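Alpha/beta hydrolase (Novosphingobium aromaticivorans, PDB 3BWX) is probably a hydrolase of the alpha/beta hydrolase family, its substrate unknown, and binds calcium in the crystal. Local coordinates at residues Ala42-Asp47 / Ala182-Val187; Leu33-Leu38 / Leu59-Arg64; Glu46-Arg51 / Pro267-Pro272. The protein carries 1 engineered substitution. All blocks are in the same frame, centred on the assembly; numbering follows the deposited sequence.

Contact 1: Ala42-Asp47 / Ala182-Val187. With EDO (1,2-ethanediol), chain G.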
loop_
_atom_site.group_PDB
_atom_site.type_symbol
_atom_site.label_atom_id
_atom_site.label_comp_id
_atom_site.label_asym_id
_atom_site.label_seq_id
_atom_site.Cartn_x
_atom_site.Cartn_y
_atom_site.Cartn_z
ATOM N N ALA A 42 -6.464 1.616 4.939
ATOM C CA ALA A 42 -5.618 1.646 6.124
ATOM C C ALA A 42 -5.602 0.303 6.847
ATOM O O ALA A 42 -4.628 -0.045 7.549
ATOM C CB ALA A 42 -6.084 2.734 7.085
ATOM N N ARG A 43 -6.653 -0.500 6.677
ATOM C CA ARG A 43 -6.712 -1.800 7.369
ATOM C C ARG A 43 -5.634 -2.787 6.951
ATOM O O ARG A 43 -5.317 -3.697 7.691
ATOM C CB ARG A 43 -8.101 -2.454 7.304
ATOM C CG ARG A 43 -9.139 -1.559 7.879
ATOM C CD ARG A 43 -10.497 -2.226 8.096
ATOM N NE ARG A 43 -11.134 -2.826 6.926
ATOM C CZ ARG A 43 -11.754 -2.163 5.947
ATOM N NH1 ARG A 43 -11.742 -0.854 5.891
ATOM N NH2 ARG A 43 -12.312 -2.863 4.977
ATOM N N ASP A 44 -5.024 -2.576 5.787
ATOM C CA ASP A 44 -3.894 -3.448 5.376
ATOM C C ASP A 44 -2.751 -3.344 6.349
ATOM O O ASP A 44 -1.964 -4.298 6.487
ATOM C CB ASP A 44 -3.403 -3.149 3.964
ATOM C CG ASP A 44 -4.137 -3.968 2.885
ATOM O OD1 ASP A 44 -5.133 -4.689 3.166
ATOM O OD2 ASP A 44 -3.693 -3.907 1.742
ATOM N N PHE A 45 -2.701 -2.224 7.081
ATOM C CA PHE A 45 -1.666 -1.972 8.088
ATOM C C PHE A 45 -2.109 -2.138 9.531
ATOM O O PHE A 45 -1.404 -1.748 10.476
ATOM C CB PHE A 45 -1.116 -0.559 7.849
ATOM C CG PHE A 45 -0.511 -0.385 6.489
ATOM C CD1 PHE A 45 0.729 -0.973 6.175
ATOM C CD2 PHE A 45 -1.197 0.309 5.506
ATOM C CE1 PHE A 45 1.271 -0.837 4.900
ATOM C CE2 PHE A 45 -0.641 0.422 4.234
ATOM C CZ PHE A 45 0.561 -0.133 3.940
ATOM N N GLU A 46 -3.282 -2.725 9.753
ATOM C CA GLU A 46 -3.882 -2.681 11.087
ATOM C C GLU A 46 -3.028 -3.417 12.133
ATOM O O GLU A 46 -3.090 -3.072 13.315
ATOM C CB GLU A 46 -5.301 -3.272 11.069
ATOM C CG GLU A 46 -5.401 -4.753 10.687
ATOM C CD GLU A 46 -6.811 -5.334 10.491
ATOM O OE1 GLU A 46 -7.778 -4.537 10.537
ATOM O OE2 GLU A 46 -6.921 -6.578 10.247
ATOM N N ASP A 47 -2.347 -4.499 11.734
ATOM C CA ASP A 47 -1.453 -5.231 12.665
ATOM C C ASP A 47 -0.027 -4.638 12.701
ATOM O O ASP A 47 0.554 -4.474 13.780
ATOM C CB ASP A 47 -1.419 -6.763 12.356
ATOM C CG ASP A 47 -2.721 -7.471 12.700
ATOM O OD1 ASP A 47 -3.640 -6.812 13.220
ATOM O OD2 ASP A 47 -2.813 -8.695 12.446
ATOM N N ALA A 182 -9.942 -10.862 4.274
ATOM C CA ALA A 182 -11.228 -10.458 3.690
ATOM C C ALA A 182 -11.667 -9.163 4.374
ATOM O O ALA A 182 -12.106 -8.218 3.683
ATOM C CB ALA A 182 -12.313 -11.566 3.810
ATOM N N LYS A 183 -11.596 -9.127 5.719
ATOM C CA LYS A 183 -12.121 -7.965 6.432
ATOM C C LYS A 183 -11.266 -6.744 6.185
ATOM O O LYS A 183 -11.736 -5.614 6.344
ATOM C CB LYS A 183 -12.291 -8.276 7.936
ATOM C CG LYS A 183 -13.388 -9.305 8.161
ATOM C CD LYS A 183 -13.910 -9.313 9.580
ATOM C CE LYS A 183 -14.951 -8.223 9.762
ATOM N NZ LYS A 183 -15.444 -8.133 11.170
ATOM N N ARG A 184 -10.002 -6.935 5.819
ATOM C CA ARG A 184 -9.170 -5.780 5.498
ATOM C C ARG A 184 -9.507 -5.103 4.178
ATOM O O ARG A 184 -9.312 -3.875 4.041
ATOM C CB ARG A 184 -7.689 -6.129 5.487
ATOM C CG ARG A 184 -7.127 -6.486 6.825
ATOM C CD ARG A 184 -5.711 -6.932 6.759
ATOM N NE ARG A 184 -5.254 -7.267 8.070
ATOM C CZ ARG A 184 -4.008 -7.626 8.375
ATOM N NH1 ARG A 184 -3.104 -7.834 7.428
ATOM N NH2 ARG A 184 -3.712 -7.901 9.631
ATOM N N ILE A 185 -10.020 -5.872 3.212
ATOM C CA ILE A 185 -10.218 -5.370 1.863
ATOM C C ILE A 185 -11.692 -5.222 1.462
ATOM O O ILE A 185 -12.013 -4.619 0.434
ATOM C CB ILE A 185 -9.393 -6.211 0.854
ATOM C CG1 ILE A 185 -10.012 -7.577 0.557
ATOM C CG2 ILE A 185 -7.937 -6.356 1.357
ATOM C CD1 ILE A 185 -9.133 -8.354 -0.445
HETATM N N MSE A 186 -12.586 -5.767 2.294
HETATM C CA MSE A 186 -14.007 -5.733 2.023
HETATM C C MSE A 186 -14.724 -5.196 3.238
HETATM O O MSE A 186 -14.192 -5.147 4.333
HETATM C CB MSE A 186 -14.563 -7.129 1.631
HETATM C CG MSE A 186 -13.742 -7.870 0.636
HETATM SE SE MSE A 186 -14.584 -9.480 0.014
HETATM C CE MSE A 186 -15.921 -8.654 -1.047
ATOM N N VAL A 187 -15.976 -4.837 3.039
ATOM C CA VAL A 187 -16.787 -4.223 4.097
ATOM C C VAL A 187 -18.247 -4.653 3.968
ATOM O O VAL A 187 -18.745 -4.867 2.877
ATOM C CB VAL A 187 -16.638 -2.684 4.048
ATOM C CG1 VAL A 187 -17.281 -2.113 2.808
ATOM C CG2 VAL A 187 -17.293 -2.067 5.259
HETATM C C1 EDO G . -0.986 -11.435 12.000
HETATM O O1 EDO G . -0.629 -10.097 12.346
HETATM C C2 EDO G . 0.029 -12.371 12.611
HETATM O O2 EDO G . -0.075 -12.303 14.040
HETATM O O HOH W 1 -7.122 -2.904 2.519
#
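Arg-43 and Arg-184 bring the two backbones closest, their CA atoms 5.0 Å apart. Arg-43 sits in the 3-10 turn 42-44, just ahead of helix 46-52. Arg-184 lies in the last turn of helix 175-185, and the chain leaves helical geometry at Met-186.

Each arginine reaches across to the other segment. Arg-43 grips the carbonyl oxygen of Lys-183 side-on with two nitrogens: NE is 2.9 Å and NH2 3.1 Å from Lys-183 O. This oxygen lies in the guanidinium plane, while Arg-184 O sits over one face, away from its middle. A bend at chi3 (-57°) sets NE toward Lys-183 O. Arg-43 NH1 forms a salt bridge with Asp-197.

Arg-184 runs the other way, extended from CG to NE. Its NE donates to Glu-46 OE2 at 2.8 Å, with an N-H...O angle of 160°. The oxygen is at the guanidinium edge, but NE comes from above the carboxylate plane. Arg-184 NH2 forms a salt bridge to Asp-47 OD2 at 3.1 Å, the two flat groups perpendicular. NH1 pairs with Asp-270. An alanine in place of Arg-184 would probably leave three carboxylates, those of Glu-46, Asp-47 and Asp-270, without their shared positive mate.

Asp-44 turns its OD2 to Arg-40, and one water donates to Arg-184 O and, weakly, to Asp-44 OD1. Glu-46, Asp-47 and Arg-184 together form a salt-bridge network. It ties the region after strand 32-35 to helix 175-185, which comes in the chain between strands 122-128 and 230-235, where alpha/beta hydrolases commonly carry their cap.

Contact 2: Leu33-Leu38 / Leu59-Arg64. With EDO (1,2-ethanediol), chain Q; EDO (1,2-ethanediol), chain R.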
loop_
_atom_site.group_PDB
_atom_site.type_symbol
_atom_site.label_atom_id
_atom_site.label_comp_id
_atom_site.label_asym_id
_atom_site.label_seq_id
_atom_site.Cartn_x
_atom_site.Cartn_y
_atom_site.Cartn_z
ATOM N N LEU A 33 4.826 6.622 7.472
ATOM C CA LEU A 33 3.666 6.782 6.591
ATOM C C LEU A 33 3.461 5.501 5.782
ATOM O O LEU A 33 4.390 5.053 5.089
ATOM C CB LEU A 33 3.907 7.944 5.629
ATOM C CG LEU A 33 2.926 8.334 4.531
ATOM C CD1 LEU A 33 1.707 8.978 5.140
ATOM C CD2 LEU A 33 3.555 9.333 3.536
ATOM N N CYS A 34 2.305 4.855 5.932
ATOM C CA CYS A 34 2.015 3.568 5.310
ATOM C C CYS A 34 1.061 3.788 4.161
ATOM O O CYS A 34 -0.058 4.245 4.390
ATOM C CB CYS A 34 1.403 2.636 6.327
ATOM S SG CYS A 34 2.490 2.198 7.709
ATOM N N LEU A 35 1.492 3.463 2.957
ATOM C CA LEU A 35 0.770 3.740 1.762
ATOM C C LEU A 35 0.247 2.446 1.147
ATOM O O LEU A 35 1.034 1.570 0.780
ATOM C CB LEU A 35 1.638 4.526 0.790
ATOM C CG LEU A 35 2.170 5.854 1.340
ATOM C CD1 LEU A 35 3.029 6.483 0.231
ATOM C CD2 LEU A 35 1.038 6.739 1.867
ATOM N N PRO A 36 -1.084 2.298 1.059
ATOM C CA PRO A 36 -1.653 1.048 0.566
ATOM C C PRO A 36 -1.585 0.877 -0.951
ATOM O O PRO A 36 -1.292 1.808 -1.685
ATOM C CB PRO A 36 -3.140 1.125 0.963
ATOM C CG PRO A 36 -3.299 2.334 1.761
ATOM C CD PRO A 36 -2.139 3.237 1.500
ATOM N N GLY A 37 -1.886 -0.348 -1.362
ATOM C CA GLY A 37 -2.024 -0.706 -2.742
ATOM C C GLY A 37 -3.292 -0.169 -3.382
ATOM O O GLY A 37 -4.147 0.448 -2.747
ATOM N N LEU A 38 -3.422 -0.424 -4.679
ATOM C CA LEU A 38 -4.428 0.196 -5.545
ATOM C C LEU A 38 -5.821 0.133 -4.987
ATOM O O LEU A 38 -6.514 1.117 -5.025
ATOM C CB LEU A 38 -4.347 -0.469 -6.947
ATOM C CG LEU A 38 -5.316 -0.019 -8.034
ATOM C CD1 LEU A 38 -5.001 1.371 -8.510
ATOM C CD2 LEU A 38 -5.252 -1.039 -9.217
ATOM N N LEU A 59 1.147 6.894 10.535
ATOM C CA LEU A 59 0.030 7.472 9.767
ATOM C C LEU A 59 -0.336 6.484 8.655
ATOM O O LEU A 59 0.542 6.086 7.846
ATOM C CB LEU A 59 0.434 8.779 9.088
ATOM C CG LEU A 59 0.497 10.071 9.889
ATOM C CD1 LEU A 59 1.786 10.062 10.600
ATOM C CD2 LEU A 59 0.322 11.341 8.995
ATOM N N CYS A 60 -1.634 6.155 8.556
ATOM C CA CYS A 60 -2.152 5.190 7.576
ATOM C C CYS A 60 -3.250 5.848 6.782
ATOM O O CYS A 60 -4.437 5.695 7.088
ATOM C CB CYS A 60 -2.660 3.944 8.246
ATOM S SG CYS A 60 -1.417 3.044 9.172
ATOM N N PRO A 61 -2.854 6.573 5.747
ATOM C CA PRO A 61 -3.845 7.236 4.906
ATOM C C PRO A 61 -4.526 6.327 3.906
ATOM O O PRO A 61 -3.970 5.362 3.494
ATOM C CB PRO A 61 -3.030 8.292 4.162
ATOM C CG PRO A 61 -1.688 7.610 4.019
ATOM C CD PRO A 61 -1.493 6.918 5.335
ATOM N N GLU A 62 -5.720 6.725 3.470
ATOM C CA GLU A 62 -6.495 6.052 2.436
ATOM C C GLU A 62 -6.727 7.048 1.284
ATOM O O GLU A 62 -7.144 8.183 1.527
ATOM C CB GLU A 62 -7.863 5.643 3.017
ATOM C CG GLU A 62 -7.697 4.935 4.340
ATOM C CD GLU A 62 -8.948 4.343 4.866
ATOM O OE1 GLU A 62 -9.985 5.050 5.063
ATOM O OE2 GLU A 62 -8.872 3.132 5.103
HETATM N N MSE A 63 -6.437 6.611 0.057
HETATM C CA MSE A 63 -6.610 7.502 -1.065
HETATM C C MSE A 63 -8.092 7.763 -1.348
HETATM O O MSE A 63 -8.996 7.010 -0.880
HETATM C CB MSE A 63 -5.911 6.924 -2.285
HETATM C CG MSE A 63 -4.421 6.853 -2.084
HETATM SE SE MSE A 63 -3.423 8.492 -1.578
HETATM C CE MSE A 63 -3.697 8.468 0.384
ATOM N N ARG A 64 -8.368 8.822 -2.099
ATOM C CA ARG A 64 -9.741 9.113 -2.492
ATOM C C ARG A 64 -10.300 7.837 -3.109
ATOM O O ARG A 64 -9.605 7.124 -3.867
ATOM C CB ARG A 64 -9.822 10.258 -3.513
ATOM C CG ARG A 64 -8.982 10.056 -4.772
ATOM C CD ARG A 64 -9.089 11.174 -5.797
ATOM N NE ARG A 64 -8.536 12.392 -5.248
ATOM C CZ ARG A 64 -8.899 13.619 -5.562
ATOM N NH1 ARG A 64 -9.881 13.845 -6.391
ATOM N NH2 ARG A 64 -8.281 14.639 -4.978
HETATM C C1 EDO Q . -4.436 3.892 -4.032
HETATM O O1 EDO Q . -4.784 3.201 -2.812
HETATM C C2 EDO Q . -2.919 4.125 -4.018
HETATM O O2 EDO Q . -2.215 2.878 -4.118
HETATM C C1 EDO R . -11.004 2.774 7.946
HETATM O O1 EDO R . -12.338 2.313 8.164
HETATM C C2 EDO R . -10.363 1.806 6.998
HETATM O O2 EDO R . -11.099 1.922 5.802
HETATM O O HOH W 2 -2.702 3.306 5.009
#
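Pro-61 packs its ring against Leu-33 and Leu-35 at the apolar centre of this contact. The setting is the beta-alpha-beta unit of strand 32-35, helix 46-52 and strand 58-61, whose two parallel strands are neighbours in the central sheet of the alpha/beta hydrolase fold. The short strand axes approach to 4.9 Å, with 27° between their directions.

Leu-33 CD1 lies 3.8 Å from Pro-61 CD, and the two side chains cross at about a right angle. CG of Leu-33, anti to the backbone N (chi1 177°), carries CD1 to the Pro-61 ring. Leu-35 reaches the same ring from further along its strand, its CD2 3.6 Å from Pro-61 CG. Leu-59 CB adds a looser contact to Leu-33 CD1. Phe-20 of strand 17-23 touches both Leu-59 and Pro-61, while Leu-87 and Leu-114 pack on Leu-35. Elsewhere Cys-34 CB meets Cys-60 SG at 4.0 Å, a contact between thiol side chains and no disulfide.

Leu-33 and Leu-59 form the parallel bridge. Cys-34 N donates to Leu-59 O at 2.9 Å, nearly along the C=O axis. Leu-33 CA-H also points at Leu-59 O. Two residues after Leu-59, Pro-61 has no N-H to give to Cys-34 O, and its CD stands 3.2 Å from that oxygen. From here the two chains diverge, and CA atoms of Pro-36 and Glu-62 are 7.2 Å apart.

Beyond the last strand residues, a 1,2-ethanediol, probably from the crystallisation liquor, donates to Pro-36 O and Gly-37 O. Where the chains part, one water donates to both Cys-34 O and Pro-61 O, 2.9 Å from each oxygen.

Contact 3: Glu46-Arg51 / Pro267-Pro272. With EDO (1,2-ethanediol), chain G; EDO (1,2-ethanediol), chain F; EDO (1,2-ethanediol), chain H.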
loop_
_atom_site.group_PDB
_atom_site.type_symbol
_atom_site.label_atom_id
_atom_site.label_comp_id
_atom_site.label_asym_id
_atom_site.label_seq_id
_atom_site.Cartn_x
_atom_site.Cartn_y
_atom_site.Cartn_z
ATOM N N GLU A 46 -3.282 -2.725 9.753
ATOM C CA GLU A 46 -3.882 -2.681 11.087
ATOM C C GLU A 46 -3.028 -3.417 12.133
ATOM O O GLU A 46 -3.090 -3.072 13.315
ATOM C CB GLU A 46 -5.301 -3.272 11.069
ATOM C CG GLU A 46 -5.401 -4.753 10.687
ATOM C CD GLU A 46 -6.811 -5.334 10.491
ATOM O OE1 GLU A 46 -7.778 -4.537 10.537
ATOM O OE2 GLU A 46 -6.921 -6.578 10.247
ATOM N N ASP A 47 -2.347 -4.499 11.734
ATOM C CA ASP A 47 -1.453 -5.231 12.665
ATOM C C ASP A 47 -0.027 -4.638 12.701
ATOM O O ASP A 47 0.554 -4.474 13.780
ATOM C CB ASP A 47 -1.419 -6.763 12.356
ATOM C CG ASP A 47 -2.721 -7.471 12.700
ATOM O OD1 ASP A 47 -3.640 -6.812 13.220
ATOM O OD2 ASP A 47 -2.813 -8.695 12.446
ATOM N N LEU A 48 0.512 -4.276 11.531
ATOM C CA LEU A 48 1.861 -3.680 11.511
ATOM C C LEU A 48 1.890 -2.393 12.329
ATOM O O LEU A 48 2.804 -2.140 13.068
ATOM C CB LEU A 48 2.281 -3.377 10.078
ATOM C CG LEU A 48 3.663 -2.756 9.935
ATOM C CD1 LEU A 48 4.717 -3.709 10.437
ATOM C CD2 LEU A 48 3.895 -2.342 8.482
ATOM N N ALA A 49 0.890 -1.549 12.137
ATOM C CA ALA A 49 0.828 -0.293 12.843
ATOM C C ALA A 49 0.814 -0.507 14.366
ATOM O O ALA A 49 1.463 0.242 15.097
ATOM C CB ALA A 49 -0.416 0.503 12.400
ATOM N N THR A 50 0.075 -1.514 14.849
ATOM C CA THR A 50 0.030 -1.788 16.300
ATOM C C THR A 50 1.379 -2.287 16.803
ATOM O O THR A 50 1.720 -2.059 17.956
ATOM C CB THR A 50 -1.029 -2.832 16.721
ATOM O OG1 THR A 50 -0.751 -4.077 16.100
ATOM C CG2 THR A 50 -2.391 -2.380 16.339
ATOM N N ARG A 51 2.122 -3.001 15.962
ATOM C CA ARG A 51 3.476 -3.439 16.330
ATOM C C ARG A 51 4.494 -2.289 16.328
ATOM O O ARG A 51 5.495 -2.387 17.030
ATOM C CB ARG A 51 3.930 -4.570 15.396
ATOM C CG ARG A 51 3.135 -5.879 15.584
ATOM C CD ARG A 51 3.578 -6.966 14.589
ATOM N NE ARG A 51 2.896 -8.188 15.021
ATOM C CZ ARG A 51 1.993 -8.850 14.330
ATOM N NH1 ARG A 51 1.710 -8.512 13.096
ATOM N NH2 ARG A 51 1.412 -9.907 14.885
ATOM N N PRO A 267 3.490 -9.611 0.092
ATOM C CA PRO A 267 3.585 -9.858 1.530
ATOM C C PRO A 267 2.595 -8.977 2.298
ATOM O O PRO A 267 2.347 -7.828 1.929
ATOM C CB PRO A 267 5.028 -9.499 1.860
ATOM C CG PRO A 267 5.758 -9.822 0.567
ATOM C CD PRO A 267 4.820 -9.338 -0.480
ATOM N N THR A 268 1.967 -9.531 3.350
ATOM C CA THR A 268 0.998 -8.808 4.132
ATOM C C THR A 268 1.697 -7.827 5.117
ATOM O O THR A 268 1.034 -6.924 5.664
ATOM C CB THR A 268 0.119 -9.752 4.961
ATOM O OG1 THR A 268 0.926 -10.451 5.908
ATOM C CG2 THR A 268 -0.670 -10.730 4.060
ATOM N N LEU A 269 3.013 -8.070 5.350
ATOM C CA LEU A 269 3.861 -7.430 6.363
ATOM C C LEU A 269 3.581 -7.951 7.775
ATOM O O LEU A 269 4.130 -7.425 8.765
ATOM C CB LEU A 269 3.729 -5.883 6.282
ATOM C CG LEU A 269 3.945 -5.291 4.890
ATOM C CD1 LEU A 269 3.819 -3.785 4.900
ATOM C CD2 LEU A 269 5.274 -5.706 4.274
ATOM N N ASP A 270 2.709 -8.954 7.880
ATOM C CA ASP A 270 2.483 -9.683 9.155
ATOM C C ASP A 270 3.333 -10.960 9.301
ATOM O O ASP A 270 3.338 -11.598 10.353
ATOM C CB ASP A 270 1.010 -10.029 9.349
ATOM C CG ASP A 270 0.096 -8.819 9.306
ATOM O OD1 ASP A 270 0.500 -7.660 9.614
ATOM O OD2 ASP A 270 -1.056 -9.052 8.943
ATOM N N GLU A 271 4.010 -11.351 8.226
ATOM C CA GLU A 271 4.981 -12.444 8.297
ATOM C C GLU A 271 6.132 -12.113 9.252
ATOM O O GLU A 271 6.640 -10.980 9.239
ATOM C CB GLU A 271 5.615 -12.717 6.922
ATOM C CG GLU A 271 4.640 -12.973 5.774
ATOM C CD GLU A 271 4.017 -11.741 5.132
ATOM O OE1 GLU A 271 4.506 -10.604 5.319
ATOM O OE2 GLU A 271 3.026 -11.968 4.387
ATOM N N PRO A 272 6.539 -13.076 10.089
ATOM C CA PRO A 272 7.663 -12.774 10.974
ATOM C C PRO A 272 8.899 -12.194 10.299
ATOM O O PRO A 272 9.526 -11.243 10.820
ATOM C CB PRO A 272 7.995 -14.120 11.595
ATOM C CG PRO A 272 6.649 -14.824 11.608
ATOM C CD PRO A 272 6.016 -14.436 10.318
HETATM C C1 EDO G . -0.986 -11.435 12.000
HETATM O O1 EDO G . -0.629 -10.097 12.346
HETATM C C2 EDO G . 0.029 -12.371 12.611
HETATM O O2 EDO G . -0.075 -12.303 14.040
HETATM C C1 EDO F . 0.499 -14.302 7.156
HETATM O O1 EDO F . 0.549 -12.942 6.711
HETATM C C2 EDO F . 1.575 -14.518 8.177
HETATM O O2 EDO F . 1.053 -13.991 9.396
HETATM C C1 EDO H . -2.868 -11.457 7.022
HETATM O O1 EDO H . -2.468 -11.175 8.383
HETATM C C2 EDO H . -3.584 -12.806 6.909
HETATM O O2 EDO H . -2.632 -13.829 7.240
HETATM O O HOH W 3 -0.974 -5.293 9.165
HETATM O O HOH W 4 2.610 -6.776 11.085
#
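Asp-270, Leu-48 and Leu-269 bury the most surface where helix 46-52 meets the loop before helix 272-282. The two leucines form the apolar part. Leu-48 CD2 lies 3.9 Å from Leu-269 CD1, and the side chains cross at a slant. Ile-278 of helix 272-282 also packs on Leu-48.

The carboxylate of Asp-270 faces the start of helix 46-52, largely through water. Water 3 accepts from Leu-48 N and donates to Asp-270 OD1. Water 4 joins Arg-51 NH1 to Asp-270 OD1 and Leu-269 O. The direct salt bridge from Arg-51 NH1 to Asp-270 OD1 is long, at 3.8 Å, with OD1 at the guanidinium edge. Behind Asp-270, its N donates to Thr-268 OG1 at 3.1 Å, closing an ST turn.

Asp-270 OD2 is 3.9 Å from Asp-47 OD2, so two carboxylates that are probably both charged come close together. A 1,2-ethanediol, probably from the crystallisation liquor and held by Arg-51, donates from O1 to Asp-47 OD2 at 2.6 Å. The closeness of the two carboxylates is probably made tolerable chiefly by Arg-184, which pairs with both, with Arg-51 at longer range and water carrying most of the polar link.

In the fold
The three contacts gather round one beta-alpha-beta unit. Contacts 1 and 3 both use helix 46-52, and their centres are 11 Å apart. Contact 2 pairs the strands that precede and follow it in the chain, with its centre 11 Å from contact 1 and 14 Å from contact 3. Along the chain, 33-38, 42-51 and 59-64 come first, then 182-187, and 267-272 lies near the C-terminal end. Phe-45 packs on Cys-34 and Leu-269, and Ala-42 N probably bonds to Glu-62. Contacts 1 and 3 share Glu-46 and Asp-47 and are joined through one arginine. This early unit thus anchors both the inserted helical region and the loop before the last helix.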